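Long-range contacts in caspase-3 (Porites astreoides, PDB 6WI4), which probably acts as a cysteine protease of apoptosis, cutting target proteins after aspartate residues: residues N194-Y200 against K212-S216; C130-M136 against S152-Y158; M28-R33 against I87-G91; R48-F52 against Y227-E231. All coordinates share one frame; numbering follows the deposited sequence. Where two conformers were deposited one is given.

Contact 1: residues N194-Y200 against K212-S216; sequences NAMVSTY and KRQVS
N194 and S216 meet in the tight half of this contact, where the last turn of a helix lies beside the loop 212-216. N194 carries its CG anti to the backbone N (chi1 -175°), which turns the amide over the loop, and OD1 accepts the S216 backbone N at 3.0 Å. The bond is moderately bent (142°), and the donor stands well above the plane of the amide carbonyl rather than on a lone pair. Beside this bond S216 OG rests against N194 CA and CB, 3.2 Å from CA. One turn on, V197 sends CG1 across the aliphatic stem of Q214, 3.7 Å from its CG, and both side chains are buried. S198 CA offers a C-H to Q214 O at 3.3 Å.

The looser side begins where the helix runs out in a type I turn from V197 to Y200. R213, bent at chi2 and chi3, curls back so that its guanidinium edge meets the carbonyls of this turn. NE donates to Y200 O at 2.9 Å in a fairly straight bond (153°), while NH1 reaches S198 O at 2.9 Å only weakly. A water takes part here: it accepts from Q214 N and lies within bonding distance of V197 O and Y200 O, with more acceptors in reach than it has protons for. T199 is exposed.

The Y200 ring stacks on W168 and M196 lies on S172 and V176, so helix 168-180 flanks the end of helix 186-197. Q214 extends its amide to S152 O and to W160 N in strand 156-162, just before the loop enters strand 217-220, the outermost of the sheet within this chain.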
loop_
_atom_site.group_PDB
_atom_site.type_symbol
_atom_site.label_atom_id
_atom_site.label_comp_id
_atom_site.label_asym_id
_atom_site.label_seq_id
_atom_site.Cartn_x
_atom_site.Cartn_y
_atom_site.Cartn_z
ATOM N N ASN A 194 1.733 9.602 -8.637
ATOM C CA ASN A 194 3.012 10.262 -8.409
ATOM C C ASN A 194 3.005 11.702 -8.910
ATOM O O ASN A 194 3.573 12.591 -8.262
ATOM C CB ASN A 194 4.135 9.484 -9.076
ATOM C CG ASN A 194 5.497 10.071 -8.764
ATOM O OD1 ASN A 194 5.686 10.753 -7.749
ATOM N ND2 ASN A 194 6.446 9.837 -9.655
ATOM N N ALA A 195 2.387 11.954 -10.070
ATOM C CA ALA A 195 2.285 13.329 -10.559
ATOM C C ALA A 195 1.605 14.220 -9.532
ATOM O O ALA A 195 2.016 15.367 -9.323
ATOM C CB ALA A 195 1.524 13.365 -11.883
ATOM N N MET A 196 0.579 13.694 -8.866
ATOM C CA MET A 196 -0.151 14.456 -7.857
ATOM C C MET A 196 0.664 14.609 -6.574
ATOM O O MET A 196 0.775 15.714 -6.030
ATOM C CB MET A 196 -1.490 13.766 -7.590
ATOM C CG MET A 196 -2.444 14.511 -6.688
ATOM S SD MET A 196 -4.060 13.691 -6.710
ATOM C CE MET A 196 -4.428 13.660 -8.455
ATOM N N VAL A 197 1.253 13.515 -6.077
ATOM C CA VAL A 197 2.066 13.595 -4.863
ATOM C C VAL A 197 3.204 14.590 -5.041
ATOM O O VAL A 197 3.565 15.320 -4.108
ATOM C CB VAL A 197 2.587 12.195 -4.474
ATOM C CG1 VAL A 197 3.644 12.295 -3.394
ATOM C CG2 VAL A 197 1.424 11.314 -3.994
ATOM N N SER A 198 3.773 14.650 -6.251
ATOM C CA SER A 198 4.913 15.498 -6.571
ATOM C C SER A 198 4.569 16.985 -6.598
ATOM O O SER A 198 5.469 17.793 -6.852
ATOM C CB SER A 198 5.499 15.067 -7.916
ATOM O OG SER A 198 6.143 13.803 -7.799
ATOM N N THR A 199 3.314 17.365 -6.355
ATOM C CA THR A 199 2.962 18.780 -6.268
ATOM C C THR A 199 2.790 19.272 -4.834
ATOM O O THR A 199 2.772 20.491 -4.617
ATOM C CB THR A 199 1.683 19.076 -7.069
ATOM O OG1 THR A 199 0.554 18.436 -6.465
ATOM C CG2 THR A 199 1.829 18.600 -8.514
ATOM N N TYR A 200 2.674 18.366 -3.861
ATOM C CA TYR A 200 2.445 18.756 -2.474
ATOM C C TYR A 200 3.681 19.435 -1.885
ATOM O O TYR A 200 4.820 19.101 -2.219
ATOM C CB TYR A 200 2.121 17.530 -1.614
ATOM C CG TYR A 200 0.698 17.011 -1.602
ATOM C CD1 TYR A 200 0.269 16.078 -2.535
ATOM C CD2 TYR A 200 -0.184 17.388 -0.595
ATOM C CE1 TYR A 200 -1.029 15.582 -2.515
ATOM C CE2 TYR A 200 -1.481 16.899 -0.560
ATOM C CZ TYR A 200 -1.897 15.994 -1.519
ATOM O OH TYR A 200 -3.185 15.503 -1.473
ATOM N N LYS A 212 8.519 20.916 2.450
ATOM C CA LYS A 212 9.240 19.757 1.943
ATOM C C LYS A 212 8.331 18.959 1.018
ATOM O O LYS A 212 7.115 19.150 0.992
ATOM C CB LYS A 212 9.769 18.878 3.083
ATOM C CG LYS A 212 10.655 19.642 4.073
ATOM C CD LYS A 212 11.878 20.252 3.394
ATOM C CE LYS A 212 12.829 20.786 4.460
ATOM N NZ LYS A 212 14.106 21.301 3.897
ATOM N N ARG A 213 8.944 18.083 0.231
ATOM C CA ARG A 213 8.306 17.515 -0.954
ATOM C C ARG A 213 8.236 15.994 -0.852
ATOM O O ARG A 213 8.757 15.384 0.085
ATOM C CB ARG A 213 9.066 17.935 -2.215
ATOM C CG ARG A 213 9.448 19.420 -2.235
ATOM C CD ARG A 213 8.217 20.326 -2.241
ATOM N NE ARG A 213 7.353 20.019 -3.368
ATOM C CZ ARG A 213 7.570 20.405 -4.622
ATOM N NH1 ARG A 213 6.733 20.024 -5.572
ATOM N NH2 ARG A 213 8.615 21.171 -4.932
ATOM N N GLN A 214 7.596 15.383 -1.849
ATOM C CA GLN A 214 7.486 13.930 -1.888
ATOM C C GLN A 214 7.291 13.456 -3.321
ATOM O O GLN A 214 6.721 14.157 -4.156
ATOM C CB GLN A 214 6.328 13.451 -1.007
ATOM C CG GLN A 214 6.288 11.954 -0.760
ATOM C CD GLN A 214 5.313 11.611 0.341
ATOM O OE1 GLN A 214 5.262 12.295 1.368
ATOM N NE2 GLN A 214 4.520 10.558 0.137
ATOM N N VAL A 215 7.782 12.240 -3.580
ATOM C CA VAL A 215 7.658 11.534 -4.849
ATOM C C VAL A 215 7.298 10.107 -4.485
ATOM O O VAL A 215 7.947 9.527 -3.612
ATOM C CB VAL A 215 8.992 11.567 -5.628
ATOM C CG1 VAL A 215 8.977 10.637 -6.805
ATOM C CG2 VAL A 215 9.321 12.991 -6.066
ATOM N N SER A 216 6.255 9.551 -5.103
ATOM C CA SER A 216 5.924 8.155 -4.827
ATOM C C SER A 216 6.600 7.266 -5.864
ATOM O O SER A 216 7.076 7.734 -6.902
ATOM C CB SER A 216 4.410 7.926 -4.810
ATOM O OG SER A 216 3.784 8.346 -6.013
HETATM O O HOH W 1 5.879 16.975 -3.597
#

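Contact 2: residues C130-M136 against S152-Y158; sequences CQGHEYM and STVPGYY
The Y158 ring is covered on one face by the backbone of H133 and E134, the CA of H133 standing 3.6 Å from the ring centroid in a CH-pi contact. Y158 CG is anti to the carbonyl carbon (chi1 -70°), which carries the ring alongside 130-135. C130 SG lies at the edge, in the ring plane, 3.7 Å from CD1. Another edge of Y158 is turned to the face of Y135, CD2 to CE1 at 3.6 Å, the planes inclined at 50°. The Y157 ring has Y135 O at its edge. The methyl of M136 sits over one of its faces, a contact made less certain by a second modelled conformer.

Backbone bonds join the two segments beside the rings. Q131 N donates to Y157 O at 2.9 Å and G156 N to Q131 O at 2.8 Å, so G156 and Y157 together face one residue: a G1 bulge. Y158 N donates to E134 O at 2.9 Å. The extended Q131 side chain runs antiparallel alongside that of T153, and its OE1 takes the T153 N at 3.2 Å plus a water. With an alanine in place of Y158, the Y135 ring would probably lose the edge that steadies it, and a gap would open against H133.

An apolar side chain of the bound peptide packs on Y135 and Y158, and an acidic one on C130, whose QACQG sequence matches the caspase active-site motif, consistent with C130 being the nucleophile. The loop after strand 123-128 lies along the start of strand 156-162, while loop 212-216 bonds to M136 and S152.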
loop_
_atom_site.group_PDB
_atom_site.type_symbol
_atom_site.label_atom_id
_atom_site.label_comp_id
_atom_site.label_asym_id
_atom_site.label_seq_id
_atom_site.Cartn_x
_atom_site.Cartn_y
_atom_site.Cartn_z
ATOM N N CYS A 130 7.063 5.681 6.271
ATOM C CA CYS A 130 8.340 6.275 5.924
ATOM C C CYS A 130 9.286 5.202 5.408
ATOM O O CYS A 130 9.159 4.019 5.734
ATOM C CB CYS A 130 8.930 6.987 7.134
ATOM S SG CYS A 130 8.089 8.516 7.518
ATOM N N GLN A 131 10.226 5.626 4.561
ATOM C CA GLN A 131 11.227 4.737 3.984
ATOM C C GLN A 131 12.629 5.213 4.341
ATOM O O GLN A 131 13.597 4.888 3.650
ATOM C CB GLN A 131 11.031 4.628 2.467
ATOM C CG GLN A 131 9.703 3.955 2.099
ATOM C CD GLN A 131 9.355 4.002 0.612
ATOM O OE1 GLN A 131 8.235 4.374 0.244
ATOM N NE2 GLN A 131 10.288 3.594 -0.241
ATOM N N GLY A 132 12.745 5.958 5.430
ATOM C CA GLY A 132 13.975 6.641 5.772
ATOM C C GLY A 132 13.654 7.885 6.575
ATOM O O GLY A 132 12.527 8.087 7.016
ATOM N N HIS A 133 14.669 8.732 6.744
ATOM C CA HIS A 133 14.494 9.904 7.591
ATOM C C HIS A 133 15.080 11.164 6.963
ATOM O O HIS A 133 15.543 12.057 7.685
ATOM C CB HIS A 133 15.121 9.679 8.968
ATOM C CG HIS A 133 16.545 9.222 8.909
ATOM N ND1 HIS A 133 16.915 7.909 9.110
ATOM C CD2 HIS A 133 17.688 9.900 8.648
ATOM C CE1 HIS A 133 18.226 7.800 8.988
ATOM N NE2 HIS A 133 18.719 8.992 8.705
ATOM N N GLU A 134 15.081 11.257 5.633
ATOM C CA GLU A 134 15.456 12.475 4.930
ATOM C C GLU A 134 14.221 13.177 4.377
ATOM O O GLU A 134 13.252 12.533 3.957
ATOM C CB GLU A 134 16.425 12.185 3.774
ATOM C CG GLU A 134 17.705 11.479 4.191
ATOM C CD GLU A 134 18.602 12.353 5.048
ATOM O OE1 GLU A 134 18.569 13.591 4.874
ATOM O OE2 GLU A 134 19.338 11.802 5.897
ATOM N N TYR A 135 14.274 14.506 4.378
ATOM C CA TYR A 135 13.314 15.340 3.671
ATOM C C TYR A 135 13.723 15.518 2.209
ATOM O O TYR A 135 14.901 15.410 1.848
ATOM C CB TYR A 135 13.195 16.723 4.331
ATOM C CG TYR A 135 12.705 16.729 5.759
ATOM C CD1 TYR A 135 11.370 16.475 6.058
ATOM C CD2 TYR A 135 13.567 17.023 6.812
ATOM C CE1 TYR A 135 10.913 16.492 7.363
ATOM C CE2 TYR A 135 13.116 17.038 8.125
ATOM C CZ TYR A 135 11.788 16.775 8.396
ATOM O OH TYR A 135 11.330 16.786 9.701
ATOM N N MET A 136 12.731 15.815 1.367
ATOM C CA MET A 136 12.933 16.145 -0.039
ATOM C C MET A 136 12.767 17.649 -0.230
ATOM O O MET A 136 11.783 18.222 0.238
ATOM C CB MET A 136 11.929 15.400 -0.917
ATOM C CG MET A 136 12.537 14.475 -1.930
ATOM S SD MET A 136 11.283 13.613 -2.894
ATOM C CE MET A 136 11.398 11.968 -2.186
ATOM N N SER A 152 4.585 4.836 -0.986
ATOM C CA SER A 152 4.197 6.241 -0.848
ATOM C C SER A 152 5.343 7.211 -1.146
ATOM O O SER A 152 5.078 8.354 -1.540
ATOM C CB SER A 152 3.644 6.507 0.555
ATOM O OG SER A 152 4.634 6.380 1.575
ATOM N N THR A 153 6.597 6.806 -0.953
ATOM C CA THR A 153 7.726 7.730 -1.081
ATOM C C THR A 153 8.874 7.002 -1.781
ATOM O O THR A 153 8.664 6.023 -2.503
ATOM C CB THR A 153 8.069 8.353 0.294
ATOM O OG1 THR A 153 8.992 9.437 0.100
ATOM C CG2 THR A 153 8.665 7.341 1.280
ATOM N N VAL A 154 10.090 7.525 -1.627
ATOM C CA VAL A 154 11.292 7.032 -2.299
ATOM C C VAL A 154 12.211 6.452 -1.231
ATOM O O VAL A 154 12.238 6.966 -0.102
ATOM C CB VAL A 154 11.969 8.169 -3.084
ATOM C CG1 VAL A 154 13.396 7.795 -3.522
ATOM C CG2 VAL A 154 11.120 8.568 -4.261
ATOM N N PRO A 155 12.946 5.374 -1.507
ATOM C CA PRO A 155 13.850 4.826 -0.494
ATOM C C PRO A 155 14.772 5.891 0.078
ATOM O O PRO A 155 15.395 6.669 -0.660
ATOM C CB PRO A 155 14.627 3.753 -1.266
ATOM C CG PRO A 155 13.641 3.273 -2.262
ATOM C CD PRO A 155 12.877 4.503 -2.695
ATOM N N GLY A 156 14.829 5.938 1.409
ATOM C CA GLY A 156 15.657 6.870 2.141
ATOM C C GLY A 156 14.925 8.069 2.702
ATOM O O GLY A 156 15.530 8.855 3.441
ATOM N N TYR A 157 13.645 8.225 2.394
ATOM C CA TYR A 157 12.947 9.467 2.671
ATOM C C TYR A 157 11.733 9.255 3.563
ATOM O O TYR A 157 11.106 8.193 3.555
ATOM C CB TYR A 157 12.496 10.119 1.367
ATOM C CG TYR A 157 13.621 10.638 0.500
ATOM C CD1 TYR A 157 14.084 11.937 0.654
ATOM C CD2 TYR A 157 14.199 9.840 -0.478
ATOM C CE1 TYR A 157 15.094 12.436 -0.151
ATOM C CE2 TYR A 157 15.217 10.329 -1.288
ATOM C CZ TYR A 157 15.650 11.628 -1.114
ATOM O OH TYR A 157 16.661 12.130 -1.908
ATOM N N TYR A 158 11.393 10.312 4.301
ATOM C CA TYR A 158 10.110 10.396 4.984
ATOM C C TYR A 158 8.953 10.344 3.987
ATOM O O TYR A 158 9.100 10.647 2.796
ATOM C CB TYR A 158 9.999 11.715 5.747
ATOM C CG TYR A 158 10.881 11.887 6.964
ATOM C CD1 TYR A 158 10.817 11.001 8.029
ATOM C CD2 TYR A 158 11.744 12.976 7.061
ATOM C CE1 TYR A 158 11.599 11.183 9.159
ATOM C CE2 TYR A 158 12.525 13.168 8.186
ATOM C CZ TYR A 158 12.449 12.268 9.228
ATOM O OH TYR A 158 13.230 12.459 10.350
HETATM O O HOH W 2 6.003 4.051 1.699
HETATM O O HOH W 3 17.220 7.909 5.485
HETATM O O HOH W 4 10.805 12.965 2.499
#

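Contact 3: residues M28-R33 against I87-G91; sequences MDRYPR and ILTHG
This is a buried contact in which a histidine ring is packed on both faces, where the loop after strand 13-18 closes over the C-terminal end of strand 83-88. M28 CE sits tightly over the centre of one face of H90, 3.2 Å from the centroid, and R33 CG covers the opposite face nearer the rim, 3.5 Å from NE2. At the edge, NE2 donates to Y31 O at 2.8 Å in an almost straight bond (173°), in the plane of both ring and carbonyl, which fixes the ring's rotation. M28 is bent at chi2 and chi3, bringing its methyl back over the imidazole.

Beyond CG, R33 runs past H90 with its guanidinium nearly perpendicular to the ring and laid flat over the T89 backbone, T89 N 3.4 Å from CZ. NE forms a salt bridge with an acidic side chain of the bound peptide, and NH1 bonds to N19 O. A leucine in place of R33 would probably cost that acid the charge R33 supplies and uncover the T89 backbone.

G91 also binds the peptide backbone. An arginine receiving an acid next to a histidine in a T-H-G sequence is consistent with the caspase S1 pocket and the histidine of the catalytic dyad.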
loop_
_atom_site.group_PDB
_atom_site.type_symbol
_atom_site.label_atom_id
_atom_site.label_comp_id
_atom_site.label_asym_id
_atom_site.label_seq_id
_atom_site.Cartn_x
_atom_site.Cartn_y
_atom_site.Cartn_z
ATOM N N MET A 28 8.162 4.261 19.054
ATOM C CA MET A 28 7.301 5.202 18.346
ATOM C C MET A 28 6.086 5.626 19.160
ATOM O O MET A 28 5.157 6.221 18.604
ATOM C CB MET A 28 6.843 4.604 17.006
ATOM C CG MET A 28 7.965 4.345 16.012
ATOM S SD MET A 28 8.976 5.797 15.624
ATOM C CE MET A 28 7.780 6.953 15.025
ATOM N N ASP A 29 6.068 5.356 20.471
ATOM C CA ASP A 29 4.869 5.659 21.248
ATOM C C ASP A 29 4.573 7.156 21.282
ATOM O O ASP A 29 3.413 7.551 21.457
ATOM C CB ASP A 29 4.997 5.105 22.671
ATOM C CG ASP A 29 6.290 5.513 23.343
ATOM O OD1 ASP A 29 7.370 5.183 22.810
ATOM O OD2 ASP A 29 6.225 6.153 24.413
ATOM N N ARG A 30 5.587 8.001 21.111
ATOM C CA ARG A 30 5.376 9.444 21.110
ATOM C C ARG A 30 4.954 9.986 19.752
ATOM O O ARG A 30 4.743 11.197 19.626
ATOM C CB ARG A 30 6.645 10.170 21.570
ATOM N N TYR A 31 4.813 9.132 18.740
ATOM C CA TYR A 31 4.465 9.570 17.387
ATOM C C TYR A 31 3.253 8.812 16.859
ATOM O O TYR A 31 3.331 8.122 15.841
ATOM C CB TYR A 31 5.660 9.407 16.449
ATOM C CG TYR A 31 6.900 10.123 16.956
ATOM C CD1 TYR A 31 7.065 11.486 16.760
ATOM C CD2 TYR A 31 7.893 9.435 17.642
ATOM C CE1 TYR A 31 8.189 12.147 17.226
ATOM C CE2 TYR A 31 9.022 10.089 18.114
ATOM C CZ TYR A 31 9.163 11.442 17.900
ATOM O OH TYR A 31 10.282 12.096 18.367
ATOM N N PRO A 32 2.101 8.946 17.515
ATOM C CA PRO A 32 0.881 8.351 16.958
ATOM C C PRO A 32 0.594 8.940 15.587
ATOM O O PRO A 32 0.965 10.075 15.286
ATOM C CB PRO A 32 -0.198 8.737 17.973
ATOM C CG PRO A 32 0.343 9.952 18.639
ATOM C CD PRO A 32 1.813 9.743 18.722
ATOM N N ARG A 33 -0.076 8.161 14.750
ATOM C CA ARG A 33 -0.217 8.522 13.339
ATOM C C ARG A 33 -1.594 9.140 13.086
ATOM O O ARG A 33 -2.463 8.576 12.417
ATOM C CB ARG A 33 0.048 7.294 12.470
ATOM C CG ARG A 33 1.485 6.749 12.591
ATOM C CD ARG A 33 1.780 5.576 11.637
ATOM N NE ARG A 33 1.544 6.002 10.264
ATOM C CZ ARG A 33 0.445 5.737 9.560
ATOM N NH1 ARG A 33 -0.518 4.967 10.061
ATOM N NH2 ARG A 33 0.322 6.260 8.348
ATOM N N ILE A 87 -0.741 -1.573 4.036
ATOM C CA ILE A 87 -0.410 -1.287 5.422
ATOM C C ILE A 87 -0.099 0.192 5.571
ATOM O O ILE A 87 0.551 0.801 4.716
ATOM C CB ILE A 87 0.744 -2.177 5.936
ATOM C CG1 ILE A 87 0.938 -1.964 7.443
ATOM C CG2 ILE A 87 2.014 -1.945 5.135
ATOM C CD1 ILE A 87 1.716 -3.102 8.125
ATOM N N LEU A 88 -0.604 0.767 6.657
ATOM C CA LEU A 88 -0.470 2.176 6.999
ATOM C C LEU A 88 0.216 2.219 8.355
ATOM O O LEU A 88 -0.383 1.824 9.361
ATOM C CB LEU A 88 -1.849 2.844 7.049
ATOM C CG LEU A 88 -2.864 2.424 5.982
ATOM C CD1 LEU A 88 -4.245 2.968 6.360
ATOM C CD2 LEU A 88 -2.440 2.947 4.612
ATOM N N THR A 89 1.471 2.658 8.395
ATOM C CA THR A 89 2.246 2.509 9.628
ATOM C C THR A 89 3.506 3.365 9.533
ATOM O O THR A 89 3.735 4.060 8.539
ATOM C CB THR A 89 2.571 1.029 9.888
ATOM O OG1 THR A 89 3.134 0.873 11.200
ATOM C CG2 THR A 89 3.532 0.441 8.839
ATOM N N HIS A 90 4.325 3.315 10.585
ATOM C CA HIS A 90 5.657 3.895 10.519
ATOM C C HIS A 90 6.599 2.962 9.762
ATOM O O HIS A 90 6.350 1.761 9.623
ATOM C CB HIS A 90 6.205 4.151 11.929
ATOM C CG HIS A 90 5.685 5.407 12.553
ATOM N ND1 HIS A 90 5.861 6.640 11.972
ATOM C CD2 HIS A 90 5.015 5.630 13.708
ATOM C CE1 HIS A 90 5.309 7.571 12.727
ATOM N NE2 HIS A 90 4.796 6.985 13.794
ATOM N N GLY A 91 7.704 3.523 9.284
ATOM C CA GLY A 91 8.704 2.690 8.641
ATOM C C GLY A 91 10.056 3.355 8.591
ATOM O O GLY A 91 10.229 4.519 8.951
#

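Contact 4: residues R48-F52 against Y227-E231; sequences RALKF and YFFPE
L50 and F228 come together because L50 has CG anti to its carbonyl carbon (chi1 -59°) and an extended chi2, which swings both methyls toward the C-terminal segment. F228, turned the same way at chi1 (-73°), presents a ring face: L50 CD1 stands over its centre, 4.0 Å from the centroid, a CH-pi contact. The other methyl, CD2, lies 4.0 Å from CE2 of the F229 ring, so the leucine wedges between two phenylalanines.

F229 meets the helix end with its rim. A49 O is in the ring plane, 3.7 Å from CZ, and K51 CD comes within 3.8 Å of CE1. K51 has a positive phi and closes a Schellman motif, the turn that ends the helix. F52 touches the edge of F228 more loosely, CE1 to CE1 at 4.1 Å. No direct hydrogen bond links the segments; instead a water donates to L50 O and F228 O, 2.8 Å from each.

R11 bonds to F228 O and to the K51 backbone and lies against F229. Deeper in, F52 and F228 pack on M124 of strand 123-128, while F228 also meets I186 and M189, tying the end of helix 36-49 to the start of helix 186-197.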
loop_
_atom_site.group_PDB
_atom_site.type_symbol
_atom_site.label_atom_id
_atom_site.label_comp_id
_atom_site.label_asym_id
_atom_site.label_seq_id
_atom_site.Cartn_x
_atom_site.Cartn_y
_atom_site.Cartn_z
ATOM N N ARG A 48 -13.474 -2.032 -1.750
ATOM C CA ARG A 48 -14.818 -2.581 -1.947
ATOM C C ARG A 48 -15.361 -2.230 -3.327
ATOM O O ARG A 48 -15.970 -3.075 -3.996
ATOM C CB ARG A 48 -15.765 -2.067 -0.856
ATOM C CG ARG A 48 -15.510 -2.698 0.500
ATOM C CD ARG A 48 -16.617 -2.399 1.521
ATOM N NE ARG A 48 -16.808 -0.966 1.753
ATOM C CZ ARG A 48 -16.271 -0.291 2.767
ATOM N NH1 ARG A 48 -15.504 -0.923 3.649
ATOM N NH2 ARG A 48 -16.500 1.013 2.900
ATOM N N ALA A 49 -15.163 -0.980 -3.761
ATOM C CA ALA A 49 -15.642 -0.558 -5.073
ATOM C C ALA A 49 -14.926 -1.280 -6.206
ATOM O O ALA A 49 -15.497 -1.436 -7.294
ATOM C CB ALA A 49 -15.484 0.948 -5.219
ATOM N N LEU A 50 -13.683 -1.717 -5.985
ATOM C CA LEU A 50 -12.976 -2.522 -6.971
ATOM C C LEU A 50 -13.357 -4.000 -6.901
ATOM O O LEU A 50 -12.758 -4.818 -7.609
ATOM C CB LEU A 50 -11.462 -2.358 -6.785
ATOM C CG LEU A 50 -10.915 -0.941 -6.910
ATOM C CD1 LEU A 50 -9.422 -0.937 -6.588
ATOM C CD2 LEU A 50 -11.158 -0.402 -8.305
ATOM N N LYS A 51 -14.310 -4.349 -6.026
ATOM C CA LYS A 51 -14.945 -5.661 -5.926
ATOM C C LYS A 51 -14.074 -6.657 -5.168
ATOM O O LYS A 51 -14.117 -7.856 -5.438
ATOM C CB LYS A 51 -15.332 -6.194 -7.319
ATOM C CG LYS A 51 -16.315 -5.274 -8.059
ATOM C CD LYS A 51 -16.653 -5.782 -9.454
ATOM C CE LYS A 51 -17.469 -7.063 -9.399
ATOM N NZ LYS A 51 -18.780 -6.885 -8.716
ATOM N N PHE A 52 -13.341 -6.180 -4.166
ATOM C CA PHE A 52 -12.588 -7.048 -3.277
ATOM C C PHE A 52 -13.328 -7.249 -1.956
ATOM O O PHE A 52 -14.153 -6.429 -1.540
ATOM C CB PHE A 52 -11.186 -6.475 -3.023
ATOM C CG PHE A 52 -10.244 -6.646 -4.191
ATOM C CD1 PHE A 52 -10.390 -5.865 -5.326
ATOM C CD2 PHE A 52 -9.223 -7.595 -4.161
ATOM C CE1 PHE A 52 -9.533 -6.021 -6.421
ATOM C CE2 PHE A 52 -8.369 -7.759 -5.254
ATOM C CZ PHE A 52 -8.531 -6.976 -6.382
ATOM N N TYR A 227 -5.964 -4.074 -15.494
ATOM C CA TYR A 227 -7.198 -3.303 -15.521
ATOM C C TYR A 227 -8.166 -3.896 -14.510
ATOM O O TYR A 227 -8.413 -5.105 -14.524
ATOM C CB TYR A 227 -7.839 -3.336 -16.907
ATOM C CG TYR A 227 -7.104 -2.590 -17.995
ATOM C CD1 TYR A 227 -7.306 -1.228 -18.184
ATOM C CD2 TYR A 227 -6.249 -3.253 -18.854
ATOM C CE1 TYR A 227 -6.658 -0.545 -19.194
ATOM C CE2 TYR A 227 -5.596 -2.577 -19.870
ATOM C CZ TYR A 227 -5.805 -1.225 -20.029
ATOM O OH TYR A 227 -5.156 -0.540 -21.033
ATOM N N PHE A 228 -8.713 -3.047 -13.638
ATOM C CA PHE A 228 -9.682 -3.537 -12.664
ATOM C C PHE A 228 -11.024 -3.877 -13.307
ATOM O O PHE A 228 -11.772 -4.685 -12.748
ATOM C CB PHE A 228 -9.849 -2.514 -11.532
ATOM C CG PHE A 228 -8.675 -2.476 -10.597
ATOM C CD1 PHE A 228 -8.489 -3.472 -9.662
ATOM C CD2 PHE A 228 -7.734 -1.466 -10.692
ATOM C CE1 PHE A 228 -7.399 -3.456 -8.810
ATOM C CE2 PHE A 228 -6.637 -1.442 -9.847
ATOM C CZ PHE A 228 -6.464 -2.427 -8.909
ATOM N N PHE A 229 -11.325 -3.319 -14.478
ATOM C CA PHE A 229 -12.578 -3.590 -15.188
ATOM C C PHE A 229 -12.258 -3.752 -16.663
ATOM O O PHE A 229 -12.561 -2.881 -17.486
ATOM C CB PHE A 229 -13.590 -2.475 -14.937
ATOM C CG PHE A 229 -13.935 -2.319 -13.484
ATOM C CD1 PHE A 229 -14.898 -3.129 -12.903
ATOM C CD2 PHE A 229 -13.265 -1.399 -12.692
ATOM C CE1 PHE A 229 -15.210 -3.008 -11.556
ATOM C CE2 PHE A 229 -13.571 -1.273 -11.330
ATOM C CZ PHE A 229 -14.543 -2.080 -10.768
ATOM N N PRO A 230 -11.632 -4.866 -17.034
ATOM C CA PRO A 230 -11.150 -5.012 -18.414
ATOM C C PRO A 230 -12.266 -5.042 -19.435
ATOM O O PRO A 230 -12.001 -4.830 -20.623
ATOM C CB PRO A 230 -10.366 -6.332 -18.385
ATOM C CG PRO A 230 -10.825 -7.048 -17.172
ATOM C CD PRO A 230 -11.299 -6.031 -16.190
ATOM N N GLU A 231 -13.512 -5.257 -19.007
ATOM C CA GLU A 231 -14.633 -5.243 -19.937
ATOM C C GLU A 231 -14.826 -3.882 -20.592
ATOM O O GLU A 231 -15.468 -3.799 -21.644
ATOM C CB GLU A 231 -15.912 -5.666 -19.212
ATOM C CG GLU A 231 -16.339 -4.714 -18.105
ATOM C CD GLU A 231 -15.864 -5.154 -16.732
ATOM O OE1 GLU A 231 -16.618 -4.940 -15.755
ATOM O OE2 GLU A 231 -14.742 -5.708 -16.632
HETATM O O HOH W 5 -11.464 -5.266 -10.056
#

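From the N terminus, the first segment met is 28-33, which contact 3 joins to 87-91 across 53 intervening residues. Before that loop closes, 48-52 leaves helix 36-49, and contact 4 brings it to 227-231 near the C terminus; contacts 3 and 4 therefore cross. Contacts 2 and 1 follow in series, both within the span of contact 4. They touch one another, with R213 N 2.8 Å from M136 O, and contact 2 also meets contact 3 where C130 packs on G91. Contact 2 thus links contacts 1 and 3, and contacts 2 and 3 line the bound peptide. Contact 4 lies across the chain's centre from contacts 2 and 3, its centre about 30 Å from that of contact 3.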